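PDB 3CDX: Succinylglutamatedesuccinylase/aspartoacylase from Rhodobacter sphaeroides 2.4.1, which probably hydrolyses amide or ester bonds as a metal-dependent enzyme of the succinylglutamate desuccinylase/aspartoacylase family, here with calcium bound in the metal site. Local coordinates for residues 59-70 / 94-105; 268-278 / 325-336. All coordinates share one frame; numbering follows the deposited sequence.

Contact 1: residues 59-70 / 94-105. With CA (calcium ion), chain G.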
loop_
_atom_site.group_PDB
_atom_site.type_symbol
_atom_site.label_atom_id
_atom_site.label_comp_id
_atom_site.label_asym_id
_atom_site.label_seq_id
_atom_site.Cartn_x
_atom_site.Cartn_y
_atom_site.Cartn_z
ATOM N N THR A 59 2.199 13.057 -30.340
ATOM C CA THR A 59 2.004 12.203 -29.171
ATOM C C THR A 59 1.587 13.037 -27.984
ATOM O O THR A 59 2.063 14.166 -27.823
ATOM C CB THR A 59 3.277 11.336 -28.814
ATOM O OG1 THR A 59 4.443 12.175 -28.691
ATOM C CG2 THR A 59 3.506 10.274 -29.888
ATOM N N GLY A 60 0.677 12.492 -27.174
ATOM C CA GLY A 60 0.281 13.096 -25.915
ATOM C C GLY A 60 0.143 12.040 -24.822
ATOM O O GLY A 60 0.098 10.844 -25.112
ATOM N N GLY A 61 0.114 12.480 -23.568
ATOM C CA GLY A 61 -0.190 11.587 -22.443
ATOM C C GLY A 61 0.908 10.573 -22.182
ATOM O O GLY A 61 0.658 9.504 -21.639
ATOM N N VAL A 62 2.145 10.927 -22.546
ATOM C CA VAL A 62 3.296 10.109 -22.179
ATOM C C VAL A 62 3.382 10.062 -20.658
ATOM O O VAL A 62 3.762 9.045 -20.084
ATOM C CB VAL A 62 4.585 10.651 -22.849
ATOM C CG1 VAL A 62 5.865 10.189 -22.122
ATOM C CG2 VAL A 62 4.593 10.222 -24.345
ATOM N N HIS A 63 3.016 11.185 -20.022
ATOM C CA HIS A 63 2.751 11.255 -18.596
ATOM C C HIS A 63 1.254 11.404 -18.396
ATOM O O HIS A 63 0.603 12.190 -19.084
ATOM C CB HIS A 63 3.538 12.409 -17.946
ATOM C CG HIS A 63 5.019 12.156 -17.893
ATOM N ND1 HIS A 63 5.954 13.104 -18.242
ATOM C CD2 HIS A 63 5.724 11.046 -17.559
ATOM C CE1 HIS A 63 7.173 12.597 -18.131
ATOM N NE2 HIS A 63 7.063 11.350 -17.704
ATOM N N GLY A 64 0.697 10.602 -17.503
ATOM C CA GLY A 64 -0.750 10.523 -17.374
ATOM C C GLY A 64 -1.417 11.812 -16.912
ATOM O O GLY A 64 -2.602 12.042 -17.229
ATOM N N ASP A 65 -0.670 12.638 -16.181
ATOM C CA ASP A 65 -1.192 13.894 -15.606
ATOM C C ASP A 65 -0.903 15.144 -16.462
ATOM O O ASP A 65 -1.016 16.266 -15.999
ATOM C CB ASP A 65 -0.667 14.108 -14.168
ATOM C CG ASP A 65 0.862 14.202 -14.086
ATOM O OD1 ASP A 65 1.587 13.846 -15.040
ATOM O OD2 ASP A 65 1.351 14.605 -13.023
ATOM N N GLU A 66 -0.491 14.946 -17.703
ATOM C CA GLU A 66 -0.217 16.089 -18.560
ATOM C C GLU A 66 -1.272 16.090 -19.640
ATOM O O GLU A 66 -1.179 15.317 -20.563
ATOM C CB GLU A 66 1.192 15.988 -19.093
ATOM C CG GLU A 66 2.159 16.045 -17.964
ATOM C CD GLU A 66 3.577 15.801 -18.362
ATOM O OE1 GLU A 66 3.867 15.785 -19.592
ATOM O OE2 GLU A 66 4.387 15.597 -17.420
ATOM N N TYR A 67 -2.274 16.966 -19.469
ATOM C CA TYR A 67 -3.583 16.898 -20.159
ATOM C C TYR A 67 -3.672 17.543 -21.527
ATOM O O TYR A 67 -4.439 17.075 -22.390
ATOM C CB TYR A 67 -4.669 17.549 -19.290
ATOM C CG TYR A 67 -4.647 17.087 -17.852
ATOM C CD1 TYR A 67 -4.799 15.719 -17.515
ATOM C CD2 TYR A 67 -4.492 18.015 -16.822
ATOM C CE1 TYR A 67 -4.779 15.314 -16.168
ATOM C CE2 TYR A 67 -4.435 17.632 -15.488
ATOM C CZ TYR A 67 -4.597 16.297 -15.156
ATOM O OH TYR A 67 -4.515 15.983 -13.797
ATOM N N GLU A 68 -2.905 18.626 -21.730
ATOM C CA GLU A 68 -3.148 19.468 -22.912
ATOM C C GLU A 68 -2.929 18.731 -24.241
ATOM O O GLU A 68 -3.729 18.878 -25.182
ATOM C CB GLU A 68 -2.354 20.788 -22.806
ATOM C CG GLU A 68 -3.008 21.796 -21.865
ATOM C CD GLU A 68 -2.948 21.429 -20.365
ATOM O OE1 GLU A 68 -2.468 20.344 -19.951
ATOM O OE2 GLU A 68 -3.424 22.258 -19.575
ATOM N N GLY A 69 -1.885 17.887 -24.306
ATOM C CA GLY A 69 -1.690 17.018 -25.493
ATOM C C GLY A 69 -2.799 15.989 -25.685
ATOM O O GLY A 69 -3.202 15.696 -26.807
ATOM N N GLN A 70 -3.295 15.418 -24.584
ATOM C CA GLN A 70 -4.394 14.438 -24.685
ATOM C C GLN A 70 -5.651 15.068 -25.322
ATOM O O GLN A 70 -6.294 14.430 -26.124
ATOM C CB GLN A 70 -4.768 13.890 -23.295
ATOM C CG GLN A 70 -3.610 13.148 -22.555
ATOM C CD GLN A 70 -4.065 12.697 -21.182
ATOM O OE1 GLN A 70 -5.198 12.222 -21.039
ATOM N NE2 GLN A 70 -3.204 12.889 -20.143
ATOM N N ALA A 94 -2.950 9.612 -26.177
ATOM C CA ALA A 94 -2.997 9.084 -24.815
ATOM C C ALA A 94 -2.111 7.852 -24.699
ATOM O O ALA A 94 -2.590 6.749 -24.649
ATOM C CB ALA A 94 -4.455 8.775 -24.436
ATOM N N VAL A 95 -0.795 8.067 -24.677
ATOM C CA VAL A 95 0.154 6.976 -24.839
ATOM C C VAL A 95 0.174 6.062 -23.578
ATOM O O VAL A 95 0.034 4.855 -23.690
ATOM C CB VAL A 95 1.568 7.530 -25.086
ATOM C CG1 VAL A 95 2.639 6.400 -24.988
ATOM C CG2 VAL A 95 1.658 8.198 -26.466
ATOM N N ASN A 96 0.345 6.656 -22.401
ATOM C CA ASN A 96 0.522 5.914 -21.154
ATOM C C ASN A 96 -0.823 5.744 -20.474
ATOM O O ASN A 96 -1.109 6.369 -19.431
ATOM C CB ASN A 96 1.510 6.705 -20.283
ATOM C CG ASN A 96 2.124 5.878 -19.157
ATOM O OD1 ASN A 96 1.713 4.736 -18.894
ATOM N ND2 ASN A 96 3.108 6.471 -18.468
ATOM N N MET A 97 -1.673 4.920 -21.076
ATOM C CA MET A 97 -3.054 4.750 -20.597
ATOM C C MET A 97 -3.213 4.425 -19.109
ATOM O O MET A 97 -4.040 5.035 -18.433
ATOM C CB MET A 97 -3.799 3.715 -21.439
ATOM C CG MET A 97 -4.491 4.348 -22.686
ATOM S SD MET A 97 -5.686 5.690 -22.297
ATOM C CE MET A 97 -6.741 5.064 -21.085
ATOM N N PRO A 98 -2.397 3.482 -18.573
ATOM C CA PRO A 98 -2.562 3.250 -17.110
ATOM C C PRO A 98 -2.284 4.473 -16.231
ATOM O O PRO A 98 -2.965 4.682 -15.207
ATOM C CB PRO A 98 -1.579 2.095 -16.812
ATOM C CG PRO A 98 -1.321 1.418 -18.213
ATOM C CD PRO A 98 -1.379 2.583 -19.185
ATOM N N ALA A 99 -1.292 5.280 -16.595
ATOM C CA ALA A 99 -0.968 6.475 -15.797
ATOM C C ALA A 99 -2.011 7.564 -16.011
ATOM O O ALA A 99 -2.250 8.410 -15.132
ATOM C CB ALA A 99 0.439 6.998 -16.152
ATOM N N ILE A 100 -2.601 7.564 -17.207
ATOM C CA ILE A 100 -3.707 8.463 -17.534
ATOM C C ILE A 100 -4.894 8.154 -16.593
ATOM O O ILE A 100 -5.473 9.060 -15.966
ATOM C CB ILE A 100 -4.069 8.334 -19.035
ATOM C CG1 ILE A 100 -2.980 9.004 -19.870
ATOM C CG2 ILE A 100 -5.461 8.962 -19.365
ATOM C CD1 ILE A 100 -3.176 8.866 -21.386
ATOM N N GLN A 101 -5.191 6.863 -16.451
ATOM C CA GLN A 101 -6.288 6.416 -15.584
ATOM C C GLN A 101 -6.046 6.808 -14.152
ATOM O O GLN A 101 -6.961 7.291 -13.476
ATOM C CB GLN A 101 -6.522 4.910 -15.744
ATOM C CG GLN A 101 -7.081 4.643 -17.140
ATOM C CD GLN A 101 -7.294 3.179 -17.489
ATOM O OE1 GLN A 101 -8.391 2.805 -17.914
ATOM N NE2 GLN A 101 -6.238 2.350 -17.353
ATOM N N SER A 102 -4.804 6.637 -13.688
ATOM C CA SER A 102 -4.459 7.006 -12.305
ATOM C C SER A 102 -4.162 8.515 -12.144
ATOM O O SER A 102 -3.955 9.028 -11.010
ATOM C CB SER A 102 -3.289 6.170 -11.809
ATOM O OG SER A 102 -2.168 6.478 -12.586
ATOM N N ASP A 103 -4.147 9.243 -13.261
ATOM C CA ASP A 103 -3.821 10.679 -13.218
ATOM C C ASP A 103 -2.451 10.917 -12.604
ATOM O O ASP A 103 -2.261 11.827 -11.802
ATOM C CB ASP A 103 -4.925 11.535 -12.537
ATOM C CG ASP A 103 -4.753 13.066 -12.782
ATOM O OD1 ASP A 103 -3.937 13.467 -13.631
ATOM O OD2 ASP A 103 -5.470 13.885 -12.160
ATOM N N THR A 104 -1.468 10.102 -12.981
ATOM C CA THR A 104 -0.143 10.266 -12.395
ATOM C C THR A 104 0.929 10.373 -13.468
ATOM O O THR A 104 0.729 9.947 -14.593
ATOM C CB THR A 104 0.235 9.090 -11.395
ATOM O OG1 THR A 104 0.136 7.844 -12.082
ATOM C CG2 THR A 104 -0.710 9.054 -10.203
ATOM N N ARG A 105 2.078 10.925 -13.076
ATOM C CA ARG A 105 3.289 10.948 -13.894
ATOM C C ARG A 105 3.867 9.547 -14.043
ATOM O O ARG A 105 4.169 9.133 -15.178
ATOM C CB ARG A 105 4.330 11.848 -13.243
ATOM C CG ARG A 105 5.528 12.106 -14.137
ATOM C CD ARG A 105 6.545 12.965 -13.387
ATOM N NE ARG A 105 7.781 13.121 -14.151
ATOM C CZ ARG A 105 7.977 14.063 -15.063
ATOM N NH1 ARG A 105 7.016 14.939 -15.343
ATOM N NH2 ARG A 105 9.127 14.125 -15.706
HETATM CA CA CA G . 6.026 15.295 -19.161
HETATM O O HOH W 1 -5.255 11.682 -16.348
HETATM O O HOH W 2 4.037 14.914 -14.951
HETATM O O HOH W 3 1.735 12.869 -10.953
#

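Contact 2: residues 268-278 / 325-336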
loop_
_atom_site.group_PDB
_atom_site.type_symbol
_atom_site.label_atom_id
_atom_site.label_comp_id
_atom_site.label_asym_id
_atom_site.label_seq_id
_atom_site.Cartn_x
_atom_site.Cartn_y
_atom_site.Cartn_z
ATOM N N ALA A 268 20.206 29.398 -13.376
ATOM C CA ALA A 268 18.786 29.456 -13.849
ATOM C C ALA A 268 17.756 28.741 -12.948
ATOM O O ALA A 268 16.586 29.052 -12.995
ATOM C CB ALA A 268 18.679 28.922 -15.277
ATOM N N TYR A 269 18.205 27.793 -12.136
ATOM C CA TYR A 269 17.352 27.013 -11.235
ATOM C C TYR A 269 17.403 27.540 -9.805
ATOM O O TYR A 269 18.495 27.645 -9.200
ATOM C CB TYR A 269 17.824 25.556 -11.229
ATOM C CG TYR A 269 17.750 24.929 -12.594
ATOM C CD1 TYR A 269 16.688 24.095 -12.932
ATOM C CD2 TYR A 269 18.723 25.187 -13.557
ATOM C CE1 TYR A 269 16.600 23.524 -14.188
ATOM C CE2 TYR A 269 18.645 24.610 -14.834
ATOM C CZ TYR A 269 17.581 23.784 -15.129
ATOM O OH TYR A 269 17.462 23.222 -16.373
ATOM N N VAL A 270 16.243 27.873 -9.253
ATOM C CA VAL A 270 16.160 28.165 -7.840
ATOM C C VAL A 270 15.824 26.874 -7.150
ATOM O O VAL A 270 14.755 26.303 -7.360
ATOM C CB VAL A 270 15.097 29.229 -7.502
ATOM C CG1 VAL A 270 15.197 29.624 -6.007
ATOM C CG2 VAL A 270 15.250 30.405 -8.437
ATOM N N MET A 271 16.740 26.424 -6.311
ATOM C CA MET A 271 16.609 25.144 -5.647
ATOM C C MET A 271 16.200 25.305 -4.173
ATOM O O MET A 271 16.644 26.225 -3.487
ATOM C CB MET A 271 17.936 24.399 -5.770
ATOM C CG MET A 271 18.426 24.228 -7.239
ATOM S SD MET A 271 17.458 23.158 -8.310
ATOM C CE MET A 271 17.654 21.563 -7.530
ATOM N N ALA A 272 15.329 24.419 -3.697
ATOM C CA ALA A 272 15.014 24.344 -2.263
ATOM C C ALA A 272 16.122 23.615 -1.454
ATOM O O ALA A 272 16.370 22.417 -1.687
ATOM C CB ALA A 272 13.659 23.640 -2.052
ATOM N N PRO A 273 16.783 24.318 -0.505
ATOM C CA PRO A 273 17.795 23.612 0.295
ATOM C C PRO A 273 17.194 22.845 1.454
ATOM O O PRO A 273 17.863 22.012 2.070
ATOM C CB PRO A 273 18.682 24.752 0.825
ATOM C CG PRO A 273 18.050 26.055 0.326
ATOM C CD PRO A 273 16.702 25.745 -0.146
ATOM N N ARG A 274 15.949 23.161 1.785
ATOM C CA ARG A 274 15.283 22.491 2.878
ATOM C C ARG A 274 13.875 22.107 2.459
ATOM O O ARG A 274 13.268 22.739 1.589
ATOM C CB ARG A 274 15.259 23.353 4.158
ATOM C CG ARG A 274 16.624 23.694 4.805
ATOM C CD ARG A 274 17.359 22.496 5.475
ATOM N NE ARG A 274 18.724 22.879 5.842
ATOM C CZ ARG A 274 19.761 22.050 6.016
ATOM N NH1 ARG A 274 19.642 20.735 5.862
ATOM N NH2 ARG A 274 20.951 22.555 6.343
ATOM N N THR A 275 13.375 21.038 3.063
ATOM C CA THR A 275 11.955 20.702 2.970
ATOM C C THR A 275 11.090 21.688 3.779
ATOM O O THR A 275 11.363 21.969 4.945
ATOM C CB THR A 275 11.751 19.248 3.381
ATOM O OG1 THR A 275 12.464 18.427 2.447
ATOM C CG2 THR A 275 10.242 18.851 3.365
ATOM N N GLY A 276 10.087 22.272 3.142
ATOM C CA GLY A 276 9.126 23.066 3.881
ATOM C C GLY A 276 8.071 23.641 2.962
ATOM O O GLY A 276 7.899 23.163 1.855
ATOM N N LEU A 277 7.390 24.681 3.425
ATOM C CA LEU A 277 6.279 25.296 2.712
ATOM C C LEU A 277 6.787 26.523 1.946
ATOM O O LEU A 277 7.076 27.589 2.529
ATOM C CB LEU A 277 5.138 25.649 3.698
ATOM C CG LEU A 277 3.924 26.470 3.183
ATOM C CD1 LEU A 277 3.461 26.044 1.802
ATOM C CD2 LEU A 277 2.741 26.408 4.165
ATOM N N PHE A 278 6.890 26.360 0.639
ATOM C CA PHE A 278 7.419 27.413 -0.194
ATOM C C PHE A 278 6.385 28.396 -0.718
ATOM O O PHE A 278 5.461 28.020 -1.438
ATOM C CB PHE A 278 8.254 26.852 -1.344
ATOM C CG PHE A 278 8.768 27.913 -2.276
ATOM C CD1 PHE A 278 9.868 28.681 -1.918
ATOM C CD2 PHE A 278 8.129 28.160 -3.492
ATOM C CE1 PHE A 278 10.343 29.700 -2.766
ATOM C CE2 PHE A 278 8.590 29.164 -4.357
ATOM C CZ PHE A 278 9.698 29.937 -3.986
ATOM N N GLY A 325 2.735 23.272 -2.668
ATOM C CA GLY A 325 3.125 24.123 -1.547
ATOM C C GLY A 325 4.270 23.535 -0.740
ATOM O O GLY A 325 5.273 24.208 -0.466
ATOM N N ARG A 326 4.132 22.281 -0.322
ATOM C CA ARG A 326 5.181 21.683 0.457
ATOM C C ARG A 326 6.255 21.150 -0.498
ATOM O O ARG A 326 5.999 20.237 -1.281
ATOM C CB ARG A 326 4.615 20.609 1.385
ATOM C CG ARG A 326 5.700 19.877 2.223
ATOM C CD ARG A 326 5.039 19.084 3.346
ATOM N NE ARG A 326 5.948 18.233 4.102
ATOM C CZ ARG A 326 6.830 18.669 5.007
ATOM N NH1 ARG A 326 6.970 19.984 5.261
ATOM N NH2 ARG A 326 7.590 17.790 5.662
ATOM N N VAL A 327 7.446 21.750 -0.461
ATOM C CA VAL A 327 8.524 21.367 -1.367
ATOM C C VAL A 327 9.518 20.501 -0.614
ATOM O O VAL A 327 9.617 20.591 0.603
ATOM C CB VAL A 327 9.290 22.610 -1.971
ATOM C CG1 VAL A 327 8.346 23.470 -2.888
ATOM C CG2 VAL A 327 9.920 23.459 -0.862
ATOM N N THR A 328 10.249 19.668 -1.347
ATOM C CA THR A 328 11.218 18.785 -0.752
ATOM C C THR A 328 12.610 19.338 -1.053
ATOM O O THR A 328 12.852 19.805 -2.161
ATOM C CB THR A 328 11.054 17.333 -1.283
ATOM O OG1 THR A 328 9.730 16.875 -1.009
ATOM C CG2 THR A 328 12.014 16.362 -0.575
ATOM N N ARG A 329 13.506 19.293 -0.061
ATOM C CA ARG A 329 14.945 19.561 -0.270
ATOM C C ARG A 329 15.411 18.958 -1.596
ATOM O O ARG A 329 15.148 17.783 -1.868
ATOM C CB ARG A 329 15.782 18.945 0.871
ATOM C CG ARG A 329 17.304 19.126 0.700
ATOM C CD ARG A 329 18.095 18.335 1.750
ATOM N NE ARG A 329 19.547 18.476 1.569
ATOM C CZ ARG A 329 20.458 18.291 2.529
ATOM N NH1 ARG A 329 20.104 17.985 3.780
ATOM N NH2 ARG A 329 21.734 18.450 2.238
ATOM N N GLY A 330 16.093 19.750 -2.412
ATOM C CA GLY A 330 16.482 19.301 -3.746
ATOM C C GLY A 330 15.543 19.554 -4.927
ATOM O O GLY A 330 15.905 19.256 -6.047
ATOM N N ASP A 331 14.330 20.071 -4.694
ATOM C CA ASP A 331 13.387 20.402 -5.781
ATOM C C ASP A 331 13.770 21.758 -6.305
ATOM O O ASP A 331 14.237 22.619 -5.553
ATOM C CB ASP A 331 11.939 20.549 -5.273
ATOM C CG ASP A 331 11.280 19.219 -4.859
ATOM O OD1 ASP A 331 11.767 18.119 -5.208
ATOM O OD2 ASP A 331 10.234 19.294 -4.176
ATOM N N ALA A 332 13.533 21.991 -7.588
ATOM C CA ALA A 332 13.609 23.365 -8.094
ATOM C C ALA A 332 12.259 24.023 -7.796
ATOM O O ALA A 332 11.211 23.379 -7.927
ATOM C CB ALA A 332 13.896 23.367 -9.588
ATOM N N VAL A 333 12.264 25.289 -7.402
ATOM C CA VAL A 333 11.003 26.013 -7.179
ATOM C C VAL A 333 10.742 27.051 -8.295
ATOM O O VAL A 333 9.665 27.665 -8.379
ATOM C CB VAL A 333 10.945 26.602 -5.753
ATOM C CG1 VAL A 333 10.930 25.456 -4.723
ATOM C CG2 VAL A 333 12.110 27.553 -5.475
ATOM N N ALA A 334 11.745 27.203 -9.161
ATOM C CA ALA A 334 11.714 28.083 -10.326
ATOM C C ALA A 334 12.874 27.735 -11.234
ATOM O O ALA A 334 13.954 27.355 -10.780
ATOM C CB ALA A 334 11.781 29.584 -9.936
ATOM N N VAL A 335 12.615 27.861 -12.526
ATOM C CA VAL A 335 13.605 27.782 -13.576
ATOM C C VAL A 335 13.345 29.021 -14.428
ATOM O O VAL A 335 12.215 29.243 -14.907
ATOM C CB VAL A 335 13.433 26.530 -14.431
ATOM C CG1 VAL A 335 14.560 26.457 -15.503
ATOM C CG2 VAL A 335 13.415 25.274 -13.557
ATOM N N VAL A 336 14.399 29.819 -14.586
ATOM C CA VAL A 336 14.340 31.089 -15.344
ATOM C C VAL A 336 14.919 30.905 -16.759
ATOM O O VAL A 336 15.999 30.290 -16.936
ATOM C CB VAL A 336 15.082 32.200 -14.545
ATOM C CG1 VAL A 336 15.074 33.563 -15.264
ATOM C CG2 VAL A 336 14.463 32.302 -13.143
HETATM O O HOH W 4 17.474 18.604 5.333
HETATM O O HOH W 5 9.573 21.394 6.830
#

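Contact 1: residues 59-70 / 94-105
Two torsions bring Arg105 and His63 together: CG of Arg105 stands opposite the backbone N (chi1 -171°) at the root of a chain extended as far as NE, while chi1 of -70° swings the imidazole beside its own backbone N. The result is a guanidinium laid on one face of a metal-binding histidine, in the HxxE motif of the M14-like zinc carboxypeptidase fold. The two planes are 29° apart with centres 3.9 Å from each other, and Arg105 CG adds a CH-pi contact over the same ring. The other ring nitrogen, NE2, is hydrogen-bonded to Asp113, which also takes Arg105 NE in a salt bridge, so one second-shell carboxylate positions both stacked groups. This leaves His63 ND1 to bind calcium at 2.4 Å beside both carboxylate oxygens of Glu66, and His149 completes the protein ligands. Arg105 NH1 approaches Glu66 OE2 obliquely at 3.4 Å, and a water that accepts from NH1 also lies on Glu66 OE2 and Asp65 OD1.

Behind the site the loop is pinned by backbone and amide bonds. Val95 N reaches Gly60 O and Asn96 N reaches Gly61 O, while Asn96 ND2 donates to Val62 O at 3.1 Å, with that oxygen close to the amide plane. Gly64 lies so tightly on helix 97-102 that its CA is 3.4 Å from Ala99 O, a CA-H...O contact. That helix ends in a Schellman motif at Asp103, whose carboxylate reaches the hydroxyl of Tyr67. That OH, which has Gly219 O as a further partner, donates to the syn lone pair of Asp103 OD1, 2.6 Å away.

Contact 2: residues 268-278 / 325-336
Strands 269-271 and 334-336 run antiparallel, their axes 4.8 Å apart at 159°, and form a beta ladder whose register slips by one residue between Val270 and Met271, a beta bulge. Val270 pairs with Ala334 as a hydrogen-bonded pair, but Met271 already faces Ala332. The segments keep together past the bulge: Ala272 N bonds to Asp331 O, Gly330 N to Ala272 O, and a second ladder begins where Gly276 pairs with Val327. Because the second segment turns a corner at Val333, the two ladders belong to different sheets of this all-beta region.

At that corner Val333 packs against Phe278, with CB 3.9 Å from the ring centroid in a CH-pi contact over one face. Val327 CG1 closes on Phe278 CB, and Ala272 CB touches both Val327 CG2 and Val333 CG1. On the face carrying Tyr269, Val335 CG1 sits over the phenol ring while Ala332 CB lies at its edge.

The type II turn from Thr328 to Asp331 is closed internally by Asp331 OD2, which accepts from Thr328 N, and tied to the other segment by Arg329 N, which points almost straight at Thr275 OG1 (2.9 Å, 171°). Beyond the turn, Arg274 and Arg329 run alongside each other to a shared anion, Asp302 of the fourth subunit, with their guanidinium planes 81° apart. One water accepts from NH1 of both arginines, 3.1 Å from each.

In the fold
Contact 1 lies wholly earlier in the chain than contact 2, and their centres lie 25 Å apart, with the nearest atoms about 11 Å from each other. Contact 1 joins the end of strand 55-60 and the start of helix 68-79 to helix 97-102, in the catalytic domain, at the metal. Contact 2 lies in the beta-rich C-terminal part, linking strands 259-271 and 332-339, and strands 276-280 and 326-327. The two meet across the assembly rather than within the chain: Leu277 packs on Gln70 of another subunit, and Arg326 reaches Gln101 there, so oligomerisation brings one chain's beta region against the metal-site domain of its neighbour.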